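PDB 3H20: replication protein B from Plasmid RSF1010, which acts as the primase of the plasmid, synthesising short primers on single-stranded DNA from nucleoside triphosphates to start replication. Local coordinates for residues V109-D113 against G173-T177; E223-E227 against K249-R255. All blocks are in the same frame, centred on the assembly; numbering follows the deposited sequence.

Interaction 1: residues V109-D113 against G173-T177; sequences VKVAD and GKTAT. With SO4 (sulfate ion), chain B.
Lys110 and Ala176 join strand 104-110 and the residues that follow it, in the antiparallel sheet 73-79, 104-110, 96-99, 167-170 of the primase N-terminal domain, to the loop that runs from strand 167-170 into helix 179-206. The close-packed part lies next to the sheet. Here Ala176 N donates to Lys110 O at 2.9 Å, and the methyl of Ala176 packs on Val109, CB to CG1 at 3.8 Å. With CG1 anti to the backbone N (chi1 178°), Val109 turns this methyl beside its own carbonyl carbon, where it meets Ala176. Thr175 helps enclose the carbonyl of Lys110: its CG2 lies 3.4 Å from Lys110 O, and its CA-H makes a weaker contact with that oxygen. Water 1 bridges Lys110 N and Lys174 O beside this pair. Behind it, Val111 rests on Leu182 and Val183 of helix 179-206.

Toward the outer side the contact becomes polar and looser. The fully extended Lys110 chain crosses the Thr175 hydroxyl obliquely, with CE 3.5 Å from OG1, and carries NZ to a weak salt bridge with Asp113 OD1. Water 2 links that carboxylate oxygen to Thr175 OG1. A sulfate, probably from the crystallisation liquor, sits over the loop: Thr175 N donates to its O1 at 2.8 Å and, weakly, to its O3, while Thr175 OG1 donates to O3 at 2.9 Å.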
loop_
_atom_site.group_PDB
_atom_site.type_symbol
_atom_site.label_atom_id
_atom_site.label_comp_id
_atom_site.label_asym_id
_atom_site.label_seq_id
_atom_site.Cartn_x
_atom_site.Cartn_y
_atom_site.Cartn_z
ATOM N N VAL A 109 -6.679 14.154 14.119
ATOM C CA VAL A 109 -8.090 13.961 14.499
ATOM C C VAL A 109 -8.189 12.682 15.341
ATOM O O VAL A 109 -7.740 11.612 14.897
ATOM C CB VAL A 109 -8.999 13.840 13.245
ATOM C CG1 VAL A 109 -10.482 13.599 13.628
ATOM C CG2 VAL A 109 -8.866 15.069 12.333
ATOM N N LYS A 110 -8.767 12.801 16.542
ATOM C CA LYS A 110 -8.997 11.668 17.429
ATOM C C LYS A 110 -10.388 11.105 17.137
ATOM O O LYS A 110 -11.403 11.780 17.359
ATOM C CB LYS A 110 -8.907 12.081 18.909
ATOM C CG LYS A 110 -9.100 10.892 19.894
ATOM C CD LYS A 110 -8.920 11.279 21.358
ATOM C CE LYS A 110 -9.207 10.056 22.256
ATOM N NZ LYS A 110 -8.912 10.290 23.703
ATOM N N VAL A 111 -10.432 9.871 16.629
ATOM C CA VAL A 111 -11.716 9.237 16.294
ATOM C C VAL A 111 -12.260 8.295 17.374
ATOM O O VAL A 111 -13.446 7.973 17.371
ATOM C CB VAL A 111 -11.645 8.495 14.929
ATOM C CG1 VAL A 111 -11.376 9.495 13.802
ATOM C CG2 VAL A 111 -10.582 7.379 14.958
ATOM N N ALA A 112 -11.384 7.848 18.277
ATOM C CA ALA A 112 -11.718 6.857 19.306
ATOM C C ALA A 112 -10.609 6.827 20.348
ATOM O O ALA A 112 -9.532 7.354 20.105
ATOM C CB ALA A 112 -11.882 5.458 18.679
ATOM N N ASP A 113 -10.855 6.196 21.494
ATOM C CA ASP A 113 -9.783 5.998 22.480
ATOM C C ASP A 113 -8.755 4.989 21.963
ATOM O O ASP A 113 -7.559 5.106 22.244
ATOM C CB ASP A 113 -10.346 5.548 23.829
ATOM C CG ASP A 113 -11.200 6.623 24.500
ATOM O OD1 ASP A 113 -11.029 7.830 24.202
ATOM O OD2 ASP A 113 -12.037 6.249 25.338
ATOM N N GLY A 173 -7.553 18.335 22.343
ATOM C CA GLY A 173 -7.344 16.928 22.729
ATOM C C GLY A 173 -8.598 16.059 22.776
ATOM O O GLY A 173 -8.538 14.891 23.181
ATOM N N LYS A 174 -9.729 16.616 22.358
ATOM C CA LYS A 174 -11.012 15.920 22.468
ATOM C C LYS A 174 -11.332 15.092 21.235
ATOM O O LYS A 174 -10.963 15.459 20.117
ATOM C CB LYS A 174 -12.150 16.921 22.664
ATOM C CG LYS A 174 -12.207 17.574 24.035
ATOM C CD LYS A 174 -13.553 18.277 24.220
ATOM C CE LYS A 174 -14.689 17.270 24.453
ATOM N NZ LYS A 174 -15.980 17.691 23.819
ATOM N N THR A 175 -12.072 14.002 21.436
ATOM C CA THR A 175 -12.546 13.175 20.318
ATOM C C THR A 175 -13.444 13.995 19.388
ATOM O O THR A 175 -14.270 14.764 19.856
ATOM C CB THR A 175 -13.304 11.940 20.851
ATOM O OG1 THR A 175 -12.433 11.189 21.711
ATOM C CG2 THR A 175 -13.789 11.061 19.719
ATOM N N ALA A 176 -13.271 13.837 18.072
ATOM C CA ALA A 176 -14.131 14.521 17.092
ATOM C C ALA A 176 -15.590 14.078 17.260
ATOM O O ALA A 176 -15.844 12.923 17.610
ATOM C CB ALA A 176 -13.651 14.242 15.677
ATOM N N THR A 177 -16.541 14.994 17.043
ATOM C CA THR A 177 -17.980 14.636 17.071
ATOM C C THR A 177 -18.302 13.433 16.158
ATOM O O THR A 177 -19.061 12.539 16.546
ATOM C CB THR A 177 -18.869 15.842 16.676
ATOM O OG1 THR A 177 -18.625 16.932 17.574
ATOM C CG2 THR A 177 -20.360 15.477 16.734
HETATM S S SO4 B . -12.955 12.987 24.662
HETATM O O1 SO4 B . -13.598 13.946 23.772
HETATM O O2 SO4 B . -13.826 11.828 24.825
HETATM O O3 SO4 B . -11.669 12.568 24.111
HETATM O O4 SO4 B . -12.725 13.612 25.963
HETATM O O HOH W 1 -10.273 15.062 17.419
HETATM O O HOH W 2 -12.974 8.606 22.149
#

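Interaction 2: residues E223-E227 against K249-R255; sequences EYRSE and KLASRGR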
loop_
_atom_site.group_PDB
_atom_site.type_symbol
_atom_site.label_atom_id
_atom_site.label_comp_id
_atom_site.label_asym_id
_atom_site.label_seq_id
_atom_site.Cartn_x
_atom_site.Cartn_y
_atom_site.Cartn_z
ATOM N N GLU A 223 -1.168 -26.132 -17.616
ATOM C CA GLU A 223 -1.158 -25.196 -18.735
ATOM C C GLU A 223 -1.770 -25.829 -19.988
ATOM O O GLU A 223 -2.591 -25.212 -20.674
ATOM C CB GLU A 223 0.291 -24.787 -19.012
ATOM C CG GLU A 223 0.482 -23.444 -19.682
ATOM C CD GLU A 223 1.943 -23.028 -19.732
ATOM O OE1 GLU A 223 2.655 -23.246 -18.725
ATOM O OE2 GLU A 223 2.373 -22.471 -20.770
ATOM N N TYR A 224 -1.365 -27.065 -20.268
ATOM C CA TYR A 224 -1.893 -27.836 -21.391
ATOM C C TYR A 224 -3.400 -28.087 -21.252
ATOM O O TYR A 224 -4.163 -27.828 -22.182
ATOM C CB TYR A 224 -1.119 -29.153 -21.541
ATOM C CG TYR A 224 -1.741 -30.143 -22.501
ATOM C CD1 TYR A 224 -1.534 -30.043 -23.880
ATOM C CD2 TYR A 224 -2.527 -31.193 -22.026
ATOM C CE1 TYR A 224 -2.110 -30.958 -24.762
ATOM C CE2 TYR A 224 -3.105 -32.103 -22.891
ATOM C CZ TYR A 224 -2.895 -31.980 -24.253
ATOM O OH TYR A 224 -3.478 -32.891 -25.095
ATOM N N ARG A 225 -3.816 -28.570 -20.079
ATOM C CA ARG A 225 -5.224 -28.864 -19.805
ATOM C C ARG A 225 -6.110 -27.621 -19.916
ATOM O O ARG A 225 -7.237 -27.697 -20.415
ATOM C CB ARG A 225 -5.375 -29.518 -18.429
ATOM C CG ARG A 225 -4.700 -30.882 -18.318
ATOM C CD ARG A 225 -4.406 -31.250 -16.870
ATOM N NE ARG A 225 -5.593 -31.730 -16.167
ATOM C CZ ARG A 225 -5.964 -33.007 -16.095
ATOM N NH1 ARG A 225 -5.245 -33.959 -16.682
ATOM N NH2 ARG A 225 -7.063 -33.335 -15.432
ATOM N N SER A 226 -5.590 -26.483 -19.457
ATOM C CA SER A 226 -6.294 -25.202 -19.544
ATOM C C SER A 226 -6.606 -24.818 -20.994
ATOM O O SER A 226 -7.748 -24.485 -21.319
ATOM C CB SER A 226 -5.479 -24.099 -18.865
ATOM O OG SER A 226 -6.297 -22.990 -18.539
ATOM N N GLU A 227 -5.591 -24.881 -21.858
ATOM C CA GLU A 227 -5.763 -24.590 -23.284
ATOM C C GLU A 227 -6.740 -25.569 -23.946
ATOM O O GLU A 227 -7.624 -25.153 -24.700
ATOM C CB GLU A 227 -4.416 -24.606 -24.024
ATOM C CG GLU A 227 -3.391 -23.556 -23.562
ATOM C CD GLU A 227 -3.876 -22.116 -23.706
ATOM O OE1 GLU A 227 -4.559 -21.798 -24.704
ATOM O OE2 GLU A 227 -3.570 -21.292 -22.815
ATOM N N LYS A 249 1.046 -23.018 -28.221
ATOM C CA LYS A 249 0.900 -22.013 -27.164
ATOM C C LYS A 249 1.923 -22.211 -26.047
ATOM O O LYS A 249 2.616 -21.267 -25.670
ATOM C CB LYS A 249 -0.526 -22.000 -26.610
ATOM C CG LYS A 249 -1.497 -21.170 -27.437
ATOM C CD LYS A 249 -2.919 -21.690 -27.309
ATOM C CE LYS A 249 -3.955 -20.648 -27.732
ATOM N NZ LYS A 249 -3.809 -20.219 -29.155
ATOM N N LEU A 250 2.023 -23.443 -25.545
ATOM C CA LEU A 250 3.037 -23.822 -24.557
ATOM C C LEU A 250 4.477 -23.567 -25.026
ATOM O O LEU A 250 5.290 -23.039 -24.266
ATOM C CB LEU A 250 2.866 -25.291 -24.139
ATOM C CG LEU A 250 2.004 -25.600 -22.906
ATOM C CD1 LEU A 250 0.563 -25.125 -23.076
ATOM C CD2 LEU A 250 2.048 -27.104 -22.579
ATOM N N ALA A 251 4.786 -23.926 -26.272
ATOM C CA ALA A 251 6.133 -23.709 -26.831
ATOM C C ALA A 251 6.456 -22.223 -27.019
ATOM O O ALA A 251 7.588 -21.796 -26.783
ATOM C CB ALA A 251 6.304 -24.453 -28.143
ATOM N N SER A 252 5.458 -21.444 -27.438
ATOM C CA SER A 252 5.605 -19.994 -27.585
ATOM C C SER A 252 5.860 -19.301 -26.246
ATOM O O SER A 252 6.465 -18.222 -26.203
ATOM C CB SER A 252 4.365 -19.397 -28.245
ATOM O OG SER A 252 4.352 -19.675 -29.635
ATOM N N ARG A 253 5.387 -19.918 -25.164
ATOM C CA ARG A 253 5.556 -19.376 -23.813
ATOM C C ARG A 253 6.790 -19.961 -23.106
ATOM O O ARG A 253 7.016 -19.709 -21.920
ATOM C CB ARG A 253 4.267 -19.558 -22.994
ATOM C CG ARG A 253 3.117 -18.686 -23.507
ATOM C CD ARG A 253 1.729 -19.154 -23.054
ATOM N NE ARG A 253 0.685 -18.600 -23.927
ATOM C CZ ARG A 253 -0.619 -18.879 -23.856
ATOM N NH1 ARG A 253 -1.093 -19.717 -22.939
ATOM N NH2 ARG A 253 -1.459 -18.308 -24.713
ATOM N N GLY A 254 7.589 -20.726 -23.853
ATOM C CA GLY A 254 8.902 -21.179 -23.392
ATOM C C GLY A 254 9.000 -22.595 -22.850
ATOM O O GLY A 254 10.067 -23.009 -22.381
ATOM N N ARG A 255 7.900 -23.341 -22.902
ATOM C CA ARG A 255 7.897 -24.716 -22.403
ATOM C C ARG A 255 8.760 -25.601 -23.287
ATOM O O ARG A 255 8.808 -25.423 -24.506
ATOM C CB ARG A 255 6.476 -25.286 -22.310
ATOM C CG ARG A 255 5.582 -24.630 -21.260
ATOM C CD ARG A 255 6.110 -24.837 -19.857
ATOM N NE ARG A 255 5.190 -24.326 -18.844
ATOM C CZ ARG A 255 5.414 -24.359 -17.533
ATOM N NH1 ARG A 255 6.537 -24.880 -17.047
ATOM N NH2 ARG A 255 4.510 -23.864 -16.701
HETATM O O HOH W 3 -4.833 -19.090 -24.805
#
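In the C-terminal helical bundle, helix 220-234 packs against the end of helix 239-252, where a Schellman motif closes the helix with Gly254 at positive phi. Glu223 reaches this end with an extended chain, CG anti to the backbone N (chi1 -155°), running alongside Leu250 but pointing the other way, with CG 3.8 Å from Leu250 CD1. Its OE1 takes two bonds from Arg255, NE and NH2 each at 2.8 Å, a side-on grip on one oxygen that lies in the guanidinium plane; Arg255 NH1 turns to Glu259. Replacing Glu223 with an alanine would probably leave Arg255 NE and NH2 without their carboxylate and uncover one side of Leu250.

One turn on, Glu227 OE2 receives Arg253 NH1 at 2.9 Å from above the carboxylate plane, the two flat groups standing 76° apart. Lys249 CB lies over the centre of the Arg253 guanidinium, and water 3 donates to Glu227 OE1. Between helices, Leu250 CD2 meets Tyr224 CB at 3.9 Å, while the Tyr224 hydroxyl bonds Asp243. Two Glu-Arg salt bridges thus hold a Schellman-capped helix end to the neighbouring helix of the bundle.

In the fold
From the N terminus, the chain builds the two antiparallel sheets of the primase domain, and interaction 1 closes a loop of 59 residues, taking in helix 117-130 and strands 144-145 and 167-170. It ties strand 104-110 and the residues after it to the approach to helix 179-206. Helix 179-206 runs out from the sheets, and after the unmodelled residues 208-216 the helical bundle begins; there interaction 2 closes a shorter, mostly helical loop of 21 residues and joins helix 220-234 to the end of helix 239-252. The contacts follow in series, neither nested nor crossed. They lie on opposite sides of the chain's centre, about 57 Å between their centres, so each fastens its own part of the fold.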